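PDB 3EAA: EvpC from Edwardsiella tarda, which is an Hcp-family protein of the type VI secretion system, itself secreted, and probably forms ring-shaped hexamers that build the secretion tube. Local coordinates for residues V59-M63 / D64-V68. Sequence-based numbering, arbitrary orientation.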
loop_
_atom_site.group_PDB
_atom_site.type_symbol
_atom_site.label_atom_id
_atom_site.label_comp_id
_atom_site.label_asym_id
_atom_site.label_seq_id
_atom_site.Cartn_x
_atom_site.Cartn_y
_atom_site.Cartn_z
ATOM N N VAL A 59 -0.796 -1.309 23.150
ATOM C CA VAL A 59 0.417 -0.786 23.726
ATOM C C VAL A 59 1.633 -1.195 22.914
ATOM O O VAL A 59 1.685 -2.285 22.368
ATOM C CB VAL A 59 0.541 -1.195 25.200
ATOM C CG1 VAL A 59 2.000 -1.266 25.625
ATOM C CG2 VAL A 59 -0.227 -0.215 26.051
ATOM N N THR A 60 2.601 -0.295 22.821
ATOM C CA THR A 60 3.888 -0.627 22.234
ATOM C C THR A 60 5.001 -0.365 23.245
ATOM O O THR A 60 4.988 0.646 23.939
ATOM C CB THR A 60 4.152 0.158 20.936
ATOM O OG1 THR A 60 3.081 -0.074 20.019
ATOM C CG2 THR A 60 5.443 -0.295 20.292
ATOM N N LYS A 61 5.953 -1.289 23.326
ATOM C CA LYS A 61 7.056 -1.163 24.269
ATOM C C LYS A 61 8.162 -2.161 23.956
ATOM O O LYS A 61 7.974 -3.062 23.140
ATOM C CB LYS A 61 6.557 -1.336 25.711
ATOM C CG LYS A 61 5.510 -2.419 25.882
ATOM C CD LYS A 61 6.137 -3.787 26.115
ATOM C CE LYS A 61 6.292 -4.097 27.596
ATOM N NZ LYS A 61 6.938 -5.425 27.813
ATOM N N TRP A 62 9.317 -1.985 24.597
ATOM C CA TRP A 62 10.437 -2.894 24.414
ATOM C C TRP A 62 10.189 -4.126 25.238
ATOM O O TRP A 62 9.212 -4.204 25.976
ATOM C CB TRP A 62 11.751 -2.265 24.878
ATOM C CG TRP A 62 12.115 -1.006 24.156
ATOM C CD1 TRP A 62 12.437 0.203 24.714
ATOM C CD2 TRP A 62 12.182 -0.823 22.739
ATOM N NE1 TRP A 62 12.704 1.122 23.729
ATOM C CE2 TRP A 62 12.550 0.519 22.504
ATOM C CE3 TRP A 62 11.963 -1.662 21.641
ATOM C CZ2 TRP A 62 12.707 1.039 21.223
ATOM C CZ3 TRP A 62 12.115 -1.141 20.366
ATOM C CH2 TRP A 62 12.484 0.195 20.168
HETATM N N MSE A 63 11.078 -5.097 25.104
HETATM C CA MSE A 63 11.098 -6.210 26.030
HETATM C C MSE A 63 11.592 -5.717 27.363
HETATM O O MSE A 63 12.559 -4.958 27.452
HETATM C CB MSE A 63 12.035 -7.308 25.544
HETATM C CG MSE A 63 11.337 -8.434 24.811
HETATM SE SE MSE A 63 12.373 -10.086 24.856
HETATM C CE MSE A 63 10.951 -11.312 24.302
ATOM N N ASP A 64 10.937 -6.157 28.414
ATOM C CA ASP A 64 11.453 -5.888 29.733
ATOM C C ASP A 64 11.181 -7.082 30.625
ATOM O O ASP A 64 11.122 -8.220 30.166
ATOM C CB ASP A 64 10.830 -4.616 30.296
ATOM C CG ASP A 64 9.396 -4.472 29.907
ATOM O OD1 ASP A 64 8.656 -5.463 30.059
ATOM O OD2 ASP A 64 9.009 -3.378 29.450
ATOM N N CYS A 65 11.023 -6.801 31.905
ATOM C CA CYS A 65 10.817 -7.826 32.900
ATOM C C CYS A 65 9.355 -8.227 32.928
ATOM O O CYS A 65 8.979 -9.182 33.603
ATOM C CB CYS A 65 11.201 -7.267 34.260
ATOM S SG CYS A 65 10.476 -5.654 34.544
ATOM N N ALA A 66 8.524 -7.479 32.213
ATOM C CA ALA A 66 7.098 -7.751 32.239
ATOM C C ALA A 66 6.736 -8.694 31.114
ATOM O O ALA A 66 5.724 -9.388 31.178
ATOM C CB ALA A 66 6.316 -6.474 32.127
ATOM N N SER A 67 7.583 -8.710 30.090
ATOM C CA SER A 67 7.370 -9.550 28.924
ATOM C C SER A 67 6.798 -10.904 29.301
ATOM O O SER A 67 5.671 -11.230 28.935
ATOM C CB SER A 67 8.678 -9.748 28.171
ATOM O OG SER A 67 9.313 -8.506 27.966
ATOM N N VAL A 68 7.574 -11.686 30.045
ATOM C CA VAL A 68 7.191 -13.062 30.328
ATOM C C VAL A 68 5.789 -13.150 30.911
ATOM O O VAL A 68 5.009 -14.024 30.539
ATOM C CB VAL A 68 8.196 -13.764 31.240
ATOM C CG1 VAL A 68 7.655 -15.115 31.672
ATOM C CG2 VAL A 68 9.516 -13.941 30.518
#
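Lys-61 and Asp-64 meet in a salt bridge where strand 52-62 gives way to the turn leading into helix 67-76. NZ of Lys-61 lies 2.8 Å from OD1 of Asp-64, approaching from above the carboxylate plane, 37° out of it, with the two side chains crossing at about a right angle. The lysine chain bends at chi2 and chi3 (87° and 93°), curling its end over the turn toward Asp-64, and NZ also makes a weak bond to the carbonyl O of Trp-62. From the opposite face of the carboxylate, on its anti side, Ala-66 N donates to OD1 of Asp-64 at 3.0 Å; Ser-67 N adds a weak capping bond to the same oxygen. Asp-64 thus caps the turn that leads into the helix and at the same time holds the lysine of the strand. OG of Ser-67 sits 3.5 Å from CA of Met-63. Further out, Glu-124 of strand 123-129 forms a salt bridge with Lys-61 and is hydrogen-bonded to OG of Ser-67, and the Met-63 side chain packs on Cys-98 of a second subunit. With one ammonium group shared by two carboxylates in a largely buried setting, the charges probably stabilise one another, tying strand end, helix start and neighbouring strand together.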